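Long-range contacts in membrane protein (Acinetobacter baumannii AB307-0294, PDB 5DL5), which forms an outer-membrane beta-barrel channel of the OprD porin family that probably lets small solutes, including some antibiotics, cross the outer membrane: residues Thr252-Gly257 against Gly300-Asp305; Asn367-Ala372 against Ser405-Gly410; Asn214-His219 against Thr244-Asn249. All blocks are in the same frame, centred on the assembly; numbering follows the deposited sequence.

In the fold
All three contacts lie near the rim of an antiparallel beta barrel, at the end where loops and turns of very different length join the strands. Contact 1, mostly buried, pairs two of the long loops through a carboxylate, a hydroxyl and backbone amides. Contact 3, partly buried, belongs to the wall itself: the hairpin of strands 216-229 and 233-246 is held by backbone hydrogen bonds, with a salt bridge on one face and leucine, arginine, threonine and phenylalanine on the other. The two touch, loop side chains of contact 1 resting on Phe-246 and Thr-244. Contact 2, also partly buried and about 25 Å from contact 3 between centres, joins its segments by small apolar groups, without a hydrogen bond between them.

Contact 1: Thr252-Gly257 against Gly300-Asp305; sequences TYSATG and GNVGYD
Asp-305 lies with its carboxylate almost flat against one face of the Tyr-253 ring: the two planes are only 6° apart. The side chains reach toward each other tip to tip, and with the planes nearly parallel the acid spreads across that face, Asp-305 OD2 standing 3.4 Å from the plane of the Tyr-253 ring and displaced toward the rim, while Asp-305 CG is 3.4 Å from Tyr-253 CE1. Tyr-253 CG stands in the crowded position between N and the carbonyl carbon, which folds the ring back over the group that its backbone grips.

That grip fixes the carboxylate's rotation. Tyr-253 N donates to the anti lone pair of Asp-305 OD2 at 2.8 Å, nearly straight at 177°, and Ser-254 N reaches the syn lone pair of the same oxygen at 2.9 Å. The other oxygen, OD1, takes the hydroxyl of Ser-254 on its syn side, with OG 2.5 Å away. With three donors gathered round it, the acid would be expected to favour its charged form. Ser-254 OG also accepts Gly-303 N at 2.9 Å over a bent 140° path, so the hydroxyl bridges two points of segment 300-305. Farther along, Thr-256 N bonds to Asn-301 O at 2.8 Å, and Val-302 CG2 packs beside Ser-254 OG.

The segments run roughly antiparallel without forming a regular sheet, and tie together two loops of the OprD-family porin barrel, those after strands 233-246 and 289-300. Thr-252, Val-302 and Asp-305 all rest on Phe-246 of strand 233-246, while Asn-301 and Val-302 touch Lys-273 at the start of strand 273-286.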
loop_
_atom_site.group_PDB
_atom_site.type_symbol
_atom_site.label_atom_id
_atom_site.label_comp_id
_atom_site.label_asym_id
_atom_site.label_seq_id
_atom_site.Cartn_x
_atom_site.Cartn_y
_atom_site.Cartn_z
ATOM N N THR A 252 -1.124 -9.336 -16.723
ATOM C CA THR A 252 -2.183 -9.756 -15.746
ATOM C C THR A 252 -2.003 -11.268 -15.527
ATOM O O THR A 252 -1.201 -11.887 -16.269
ATOM C CB THR A 252 -3.612 -9.545 -16.340
ATOM O OG1 THR A 252 -3.746 -10.187 -17.617
ATOM C CG2 THR A 252 -3.962 -8.135 -16.472
ATOM N N TYR A 253 -2.779 -11.866 -14.597
ATOM C CA TYR A 253 -2.663 -13.312 -14.306
ATOM C C TYR A 253 -4.072 -13.930 -14.156
ATOM O O TYR A 253 -4.205 -15.076 -14.473
ATOM C CB TYR A 253 -1.818 -13.605 -13.124
ATOM C CG TYR A 253 -2.260 -12.864 -11.883
ATOM C CD1 TYR A 253 -1.806 -11.599 -11.645
ATOM C CD2 TYR A 253 -3.213 -13.448 -10.907
ATOM C CE1 TYR A 253 -2.167 -10.885 -10.493
ATOM C CE2 TYR A 253 -3.632 -12.717 -9.763
ATOM C CZ TYR A 253 -3.047 -11.443 -9.558
ATOM O OH TYR A 253 -3.382 -10.580 -8.511
ATOM N N SER A 254 -5.122 -13.218 -13.760
ATOM C CA SER A 254 -6.473 -13.883 -13.493
ATOM C C SER A 254 -7.465 -13.683 -14.651
ATOM O O SER A 254 -8.627 -13.874 -14.481
ATOM C CB SER A 254 -6.971 -13.301 -12.125
ATOM O OG SER A 254 -7.257 -11.909 -12.267
ATOM N N ALA A 255 -7.041 -13.290 -15.867
ATOM C CA ALA A 255 -7.993 -12.899 -16.913
ATOM C C ALA A 255 -8.804 -14.073 -17.334
ATOM O O ALA A 255 -8.296 -15.187 -17.260
ATOM C CB ALA A 255 -7.313 -12.378 -18.160
ATOM N N THR A 256 -10.061 -13.828 -17.739
ATOM C CA THR A 256 -10.889 -14.928 -18.380
ATOM C C THR A 256 -11.316 -14.443 -19.716
ATOM O O THR A 256 -10.967 -13.309 -20.124
ATOM C CB THR A 256 -12.122 -15.288 -17.509
ATOM O OG1 THR A 256 -12.796 -14.091 -17.048
ATOM C CG2 THR A 256 -11.634 -16.035 -16.318
ATOM N N GLY A 257 -12.066 -15.288 -20.416
ATOM C CA GLY A 257 -12.434 -15.012 -21.771
ATOM C C GLY A 257 -11.278 -15.145 -22.728
ATOM O O GLY A 257 -10.379 -15.937 -22.471
ATOM N N GLY A 300 -16.213 -8.000 -14.032
ATOM C CA GLY A 300 -15.457 -7.930 -15.275
ATOM C C GLY A 300 -14.717 -9.211 -15.622
ATOM O O GLY A 300 -14.866 -10.220 -14.946
ATOM N N ASN A 301 -13.861 -9.173 -16.622
ATOM C CA ASN A 301 -13.170 -10.342 -17.059
ATOM C C ASN A 301 -11.694 -10.473 -16.552
ATOM O O ASN A 301 -10.868 -11.201 -17.143
ATOM C CB ASN A 301 -13.309 -10.539 -18.578
ATOM C CG ASN A 301 -12.776 -9.355 -19.346
ATOM O OD1 ASN A 301 -12.198 -8.394 -18.772
ATOM N ND2 ASN A 301 -13.022 -9.363 -20.611
ATOM N N VAL A 302 -11.375 -9.812 -15.446
ATOM C CA VAL A 302 -10.131 -10.005 -14.786
ATOM C C VAL A 302 -10.379 -9.636 -13.395
ATOM O O VAL A 302 -11.242 -8.786 -13.112
ATOM C CB VAL A 302 -8.949 -9.177 -15.501
ATOM C CG1 VAL A 302 -9.153 -7.666 -15.393
ATOM C CG2 VAL A 302 -7.578 -9.508 -14.970
ATOM N N GLY A 303 -9.569 -10.197 -12.486
ATOM C CA GLY A 303 -9.459 -9.664 -11.138
ATOM C C GLY A 303 -8.720 -8.333 -11.018
ATOM O O GLY A 303 -8.339 -7.743 -12.009
ATOM N N TYR A 304 -8.614 -7.840 -9.799
ATOM C CA TYR A 304 -7.918 -6.595 -9.460
ATOM C C TYR A 304 -6.396 -6.902 -9.394
ATOM O O TYR A 304 -5.812 -7.020 -8.308
ATOM C CB TYR A 304 -8.516 -5.891 -8.265
ATOM C CG TYR A 304 -7.902 -4.544 -8.014
ATOM C CD1 TYR A 304 -7.925 -3.574 -9.009
ATOM C CD2 TYR A 304 -7.185 -4.225 -6.843
ATOM C CE1 TYR A 304 -7.297 -2.370 -8.846
ATOM C CE2 TYR A 304 -6.632 -2.955 -6.637
ATOM C CZ TYR A 304 -6.606 -2.051 -7.665
ATOM O OH TYR A 304 -5.973 -0.810 -7.643
ATOM N N ASP A 305 -5.779 -7.079 -10.579
ATOM C CA ASP A 305 -4.380 -7.655 -10.713
ATOM C C ASP A 305 -3.404 -6.428 -10.577
ATOM O O ASP A 305 -2.755 -6.051 -11.538
ATOM C CB ASP A 305 -4.219 -8.369 -12.045
ATOM C CG ASP A 305 -4.877 -9.740 -12.130
ATOM O OD1 ASP A 305 -5.817 -10.053 -11.375
ATOM O OD2 ASP A 305 -4.625 -10.433 -13.135
#

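Contact 2: Asn367-Ala372 against Ser405-Gly410; sequences NVTDDA and SDAYQG
Val-368 sets CG1 anti to its backbone N (chi1 179°), and Thr-369 sets OG1 anti to its own (chi1 -179°), which puts Thr-369 CG2 in the crowded position between N and carbonyl carbon. These two rotations present a methyl from each residue to the same target, the CB of Ala-407: Val-368 CG1 lies 3.9 Å from it and Thr-369 CG2 3.8 Å. Ala-372 CB joins the group, 4.2 Å from Ala-407 CB and 4.3 Å from Tyr-408 CB. Turning CG2 inward also directs Thr-369 OG1 to its own chain, where it accepts Asp-371 N at 2.8 Å in an ST turn.

A bulge on one side and a turn on the other shape the approach. Val-368 and Thr-369 together face Val-365 in a classic beta bulge, where strands 351-365 and 371-384 of the barrel meet at their connecting turn. Across the contact, Ser-405 to Tyr-408 form a type I turn just after strand 394-404.

Ser-405 O receives two donors, Tyr-408 N closing the turn and Gln-409 NE2 at 2.9 Å, the latter well above the carbonyl plane yet within the plane of the glutamine amide. Ser-405 OG sits over Ala-372, 3.3 Å from its CA and 3.4 Å from its CB, but its polar partner is the backbone N of Gln-373. Tyr-408 packs against Ile-363 and Val-365 of strand 351-365, and Ala-372 also touches Ile-363.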
loop_
_atom_site.group_PDB
_atom_site.type_symbol
_atom_site.label_atom_id
_atom_site.label_comp_id
_atom_site.label_asym_id
_atom_site.label_seq_id
_atom_site.Cartn_x
_atom_site.Cartn_y
_atom_site.Cartn_z
ATOM N N ASN A 367 -10.355 -21.722 -17.183
ATOM C CA ASN A 367 -10.356 -23.145 -17.615
ATOM C C ASN A 367 -10.365 -24.220 -16.497
ATOM O O ASN A 367 -10.074 -25.398 -16.803
ATOM C CB ASN A 367 -9.168 -23.486 -18.556
ATOM C CG ASN A 367 -9.291 -22.865 -19.922
ATOM O OD1 ASN A 367 -10.403 -22.572 -20.389
ATOM N ND2 ASN A 367 -8.136 -22.644 -20.574
ATOM N N VAL A 368 -10.597 -23.821 -15.224
ATOM C CA VAL A 368 -10.657 -24.780 -14.128
ATOM C C VAL A 368 -12.026 -24.732 -13.451
ATOM O O VAL A 368 -12.608 -25.737 -13.374
ATOM C CB VAL A 368 -9.490 -24.623 -13.120
ATOM C CG1 VAL A 368 -9.617 -25.634 -11.969
ATOM C CG2 VAL A 368 -8.138 -24.810 -13.845
ATOM N N THR A 369 -12.522 -23.570 -13.015
ATOM C CA THR A 369 -13.745 -23.498 -12.216
ATOM C C THR A 369 -14.202 -22.071 -12.126
ATOM O O THR A 369 -13.407 -21.115 -12.212
ATOM C CB THR A 369 -13.494 -23.933 -10.738
ATOM O OG1 THR A 369 -14.696 -23.884 -10.000
ATOM C CG2 THR A 369 -12.542 -22.974 -10.006
ATOM N N ASP A 370 -15.450 -21.934 -11.745
ATOM C CA ASP A 370 -16.100 -20.664 -11.510
ATOM C C ASP A 370 -16.306 -20.522 -9.987
ATOM O O ASP A 370 -16.818 -19.484 -9.514
ATOM C CB ASP A 370 -17.462 -20.616 -12.283
ATOM C CG ASP A 370 -17.292 -20.375 -13.777
ATOM O OD1 ASP A 370 -16.364 -19.683 -14.157
ATOM O OD2 ASP A 370 -18.089 -20.894 -14.594
ATOM N N ASP A 371 -15.916 -21.515 -9.185
ATOM C CA ASP A 371 -16.365 -21.522 -7.801
ATOM C C ASP A 371 -15.320 -21.612 -6.697
ATOM O O ASP A 371 -15.650 -22.000 -5.569
ATOM C CB ASP A 371 -17.332 -22.705 -7.614
ATOM C CG ASP A 371 -18.442 -22.722 -8.658
ATOM O OD1 ASP A 371 -19.222 -21.758 -8.679
ATOM O OD2 ASP A 371 -18.545 -23.668 -9.483
ATOM N N ALA A 372 -14.095 -21.215 -6.973
ATOM C CA ALA A 372 -13.010 -21.342 -5.954
ATOM C C ALA A 372 -13.267 -20.335 -4.812
ATOM O O ALA A 372 -14.103 -19.380 -4.900
ATOM C CB ALA A 372 -11.584 -21.125 -6.588
ATOM N N SER A 405 -9.298 -23.126 -1.815
ATOM C CA SER A 405 -9.588 -24.411 -2.539
ATOM C C SER A 405 -8.421 -24.884 -3.436
ATOM O O SER A 405 -7.426 -24.156 -3.702
ATOM C CB SER A 405 -10.906 -24.403 -3.374
ATOM O OG SER A 405 -11.151 -23.242 -3.970
ATOM N N ASP A 406 -8.552 -26.089 -3.911
ATOM C CA ASP A 406 -7.526 -26.746 -4.756
ATOM C C ASP A 406 -7.109 -25.926 -6.003
ATOM O O ASP A 406 -5.898 -25.917 -6.356
ATOM C CB ASP A 406 -8.041 -28.078 -5.291
ATOM C CG ASP A 406 -8.298 -29.028 -4.222
ATOM O OD1 ASP A 406 -7.743 -28.750 -3.147
ATOM O OD2 ASP A 406 -8.992 -30.079 -4.439
ATOM N N ALA A 407 -8.105 -25.222 -6.584
ATOM C CA ALA A 407 -7.959 -24.486 -7.816
ATOM C C ALA A 407 -7.220 -23.141 -7.624
ATOM O O ALA A 407 -6.909 -22.520 -8.567
ATOM C CB ALA A 407 -9.374 -24.247 -8.358
ATOM N N TYR A 408 -7.046 -22.673 -6.389
ATOM C CA TYR A 408 -6.465 -21.384 -6.029
ATOM C C TYR A 408 -5.311 -21.547 -5.070
ATOM O O TYR A 408 -5.242 -20.921 -4.000
ATOM C CB TYR A 408 -7.526 -20.481 -5.417
ATOM C CG TYR A 408 -7.423 -18.978 -5.554
ATOM C CD1 TYR A 408 -7.338 -18.346 -6.822
ATOM C CD2 TYR A 408 -7.485 -18.162 -4.434
ATOM C CE1 TYR A 408 -7.324 -16.897 -7.003
ATOM C CE2 TYR A 408 -7.402 -16.770 -4.587
ATOM C CZ TYR A 408 -7.380 -16.147 -5.900
ATOM O OH TYR A 408 -7.338 -14.776 -5.848
ATOM N N GLN A 409 -4.346 -22.287 -5.534
ATOM C CA GLN A 409 -3.120 -22.571 -4.812
ATOM C C GLN A 409 -2.043 -21.775 -5.586
ATOM O O GLN A 409 -1.906 -20.598 -5.352
ATOM C CB GLN A 409 -2.845 -24.094 -4.721
ATOM C CG GLN A 409 -3.827 -24.875 -3.826
ATOM C CD GLN A 409 -3.900 -24.380 -2.379
ATOM O OE1 GLN A 409 -2.866 -24.303 -1.652
ATOM N NE2 GLN A 409 -5.154 -24.130 -1.913
ATOM N N GLY A 410 -1.376 -22.396 -6.552
ATOM C CA GLY A 410 -0.312 -21.767 -7.313
ATOM C C GLY A 410 -0.860 -20.620 -8.171
ATOM O O GLY A 410 -0.144 -19.662 -8.411
#

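Contact 3: Asn214-His219 against Thr244-Asn249; sequences NALERH and TKFDAN
The salt bridge between Glu-217 and Lys-245 is oddly seated: Glu-217 OE1 is 3.4 Å from Lys-245 NZ but only 3.0 Å from Lys-245 CE, the carbon before it. The two chains lie side by side, the glutamate extended beyond CG and the lysine bent at chi3 and chi4, so the carboxylate flanks the lysine's end instead of meeting its ammonium head-on.

The strands that carry them, 216-229 and 233-246, form an antiparallel hairpin of the barrel wall, their short local axes 4.6 Å apart, with N-to-C directions 178° apart. Glu-217 and Lys-245 are a hydrogen-bonded pair: each N reaches the partner's O at 2.8 Å, in the carbonyl plane. Toward the loop end, Asp-247 N bonds to Ala-215 O from above its plane, next to a classic bulge in which Ala-215 and Leu-216 face Ser-212.

On the opposite face, Leu-216 CD2 approaches Phe-246 CE1 obliquely at 3.8 Å, and Thr-244 CG2 lies over one face of that ring, toward its rim. Thr-244 OG1 lies alongside Arg-218 CD at 3.3 Å. Leu-216 CD1 sits over a face of the guanidinium, which continues to Val-134 O and the carboxylate of Asp-311.

Glu-217 OE2 also lies close to Asp-211 OD2. The lysine, itself in a long, weak pairing with Glu-272, probably only partly offsets the repulsion between Glu-217 and Asp-211, which could raise the proton affinity of either.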
loop_
_atom_site.group_PDB
_atom_site.type_symbol
_atom_site.label_atom_id
_atom_site.label_comp_id
_atom_site.label_asym_id
_atom_site.label_seq_id
_atom_site.Cartn_x
_atom_site.Cartn_y
_atom_site.Cartn_z
ATOM N N ASN A 214 0.649 2.326 -22.197
ATOM C CA ASN A 214 0.773 0.934 -22.543
ATOM C C ASN A 214 0.462 -0.045 -21.468
ATOM O O ASN A 214 0.849 -1.225 -21.608
ATOM C CB ASN A 214 2.183 0.658 -23.103
ATOM C CG ASN A 214 2.414 1.420 -24.402
ATOM O OD1 ASN A 214 1.492 1.552 -25.208
ATOM N ND2 ASN A 214 3.550 2.016 -24.545
ATOM N N ALA A 215 -0.173 0.384 -20.373
ATOM C CA ALA A 215 -0.323 -0.511 -19.248
ATOM C C ALA A 215 -1.813 -0.581 -18.767
ATOM O O ALA A 215 -2.455 -1.574 -18.927
ATOM C CB ALA A 215 0.528 -0.040 -18.116
ATOM N N LEU A 216 -2.359 0.522 -18.263
ATOM C CA LEU A 216 -3.649 0.519 -17.757
ATOM C C LEU A 216 -4.142 1.925 -17.471
ATOM O O LEU A 216 -3.323 2.845 -17.320
ATOM C CB LEU A 216 -3.724 -0.269 -16.447
ATOM C CG LEU A 216 -2.789 0.100 -15.272
ATOM C CD1 LEU A 216 -3.447 0.976 -14.229
ATOM C CD2 LEU A 216 -2.474 -1.168 -14.514
ATOM N N GLU A 217 -5.448 2.012 -17.337
ATOM C CA GLU A 217 -6.183 3.170 -16.888
ATOM C C GLU A 217 -6.918 2.754 -15.654
ATOM O O GLU A 217 -7.458 1.623 -15.584
ATOM C CB GLU A 217 -7.141 3.714 -17.999
ATOM C CG GLU A 217 -6.389 4.011 -19.270
ATOM C CD GLU A 217 -7.278 4.374 -20.483
ATOM O OE1 GLU A 217 -8.491 3.936 -20.615
ATOM O OE2 GLU A 217 -6.690 5.074 -21.355
ATOM N N ARG A 218 -6.900 3.617 -14.658
ATOM C CA ARG A 218 -7.493 3.281 -13.392
ATOM C C ARG A 218 -8.112 4.477 -12.720
ATOM O O ARG A 218 -7.519 5.565 -12.745
ATOM C CB ARG A 218 -6.460 2.621 -12.481
ATOM C CG ARG A 218 -6.998 2.237 -11.120
ATOM C CD ARG A 218 -6.203 1.062 -10.512
ATOM N NE ARG A 218 -4.948 1.445 -10.101
ATOM C CZ ARG A 218 -3.833 0.648 -10.034
ATOM N NH1 ARG A 218 -3.774 -0.599 -10.485
ATOM N NH2 ARG A 218 -2.736 1.237 -9.666
ATOM N N HIS A 219 -9.333 4.298 -12.222
ATOM C CA HIS A 219 -9.979 5.304 -11.422
ATOM C C HIS A 219 -10.346 4.773 -10.067
ATOM O O HIS A 219 -10.664 3.582 -9.950
ATOM C CB HIS A 219 -11.195 5.842 -12.199
ATOM C CG HIS A 219 -10.834 6.475 -13.524
ATOM N ND1 HIS A 219 -10.775 5.764 -14.702
ATOM C CD2 HIS A 219 -10.436 7.736 -13.829
ATOM C CE1 HIS A 219 -10.404 6.564 -15.684
ATOM N NE2 HIS A 219 -10.180 7.758 -15.175
ATOM N N THR A 244 -10.565 -0.482 -13.460
ATOM C CA THR A 244 -9.295 -0.622 -14.164
ATOM C C THR A 244 -9.478 -1.218 -15.523
ATOM O O THR A 244 -10.092 -2.265 -15.715
ATOM C CB THR A 244 -8.330 -1.544 -13.381
ATOM O OG1 THR A 244 -8.204 -1.071 -12.069
ATOM C CG2 THR A 244 -6.864 -1.597 -14.070
ATOM N N LYS A 245 -8.926 -0.569 -16.513
ATOM C CA LYS A 245 -8.839 -1.102 -17.844
ATOM C C LYS A 245 -7.373 -1.371 -18.133
ATOM O O LYS A 245 -6.511 -0.444 -18.148
ATOM C CB LYS A 245 -9.405 -0.136 -18.902
ATOM C CG LYS A 245 -9.523 -0.843 -20.233
ATOM C CD LYS A 245 -10.218 0.014 -21.283
ATOM C CE LYS A 245 -9.332 1.235 -21.580
ATOM N NZ LYS A 245 -9.381 1.689 -23.000
ATOM N N PHE A 246 -7.100 -2.634 -18.321
ATOM C CA PHE A 246 -5.773 -3.095 -18.641
ATOM C C PHE A 246 -5.610 -3.093 -20.116
ATOM O O PHE A 246 -6.477 -3.602 -20.869
ATOM C CB PHE A 246 -5.534 -4.560 -18.118
ATOM C CG PHE A 246 -5.487 -4.659 -16.650
ATOM C CD1 PHE A 246 -4.290 -4.442 -15.959
ATOM C CD2 PHE A 246 -6.596 -4.949 -15.939
ATOM C CE1 PHE A 246 -4.254 -4.545 -14.566
ATOM C CE2 PHE A 246 -6.575 -5.075 -14.543
ATOM C CZ PHE A 246 -5.384 -4.860 -13.848
ATOM N N ASP A 247 -4.475 -2.555 -20.536
ATOM C CA ASP A 247 -4.109 -2.479 -22.052
ATOM C C ASP A 247 -3.874 -3.932 -22.499
ATOM O O ASP A 247 -3.469 -4.836 -21.672
ATOM C CB ASP A 247 -2.794 -1.685 -22.143
ATOM C CG ASP A 247 -2.368 -1.248 -23.558
ATOM O OD1 ASP A 247 -2.739 -0.100 -23.952
ATOM O OD2 ASP A 247 -1.487 -1.931 -24.202
ATOM N N ALA A 248 -4.039 -4.146 -23.784
ATOM C CA ALA A 248 -3.833 -5.451 -24.458
ATOM C C ALA A 248 -2.456 -6.004 -24.196
ATOM O O ALA A 248 -2.325 -7.193 -23.988
ATOM C CB ALA A 248 -4.047 -5.327 -25.961
ATOM N N ASN A 249 -1.445 -5.132 -24.113
ATOM C CA ASN A 249 -0.074 -5.544 -23.768
ATOM C C ASN A 249 0.296 -5.483 -22.309
ATOM O O ASN A 249 1.445 -5.628 -21.972
ATOM C CB ASN A 249 0.932 -4.657 -24.519
ATOM C CG ASN A 249 0.652 -4.629 -26.002
ATOM O OD1 ASN A 249 0.841 -3.606 -26.665
ATOM N ND2 ASN A 249 0.132 -5.716 -26.522
#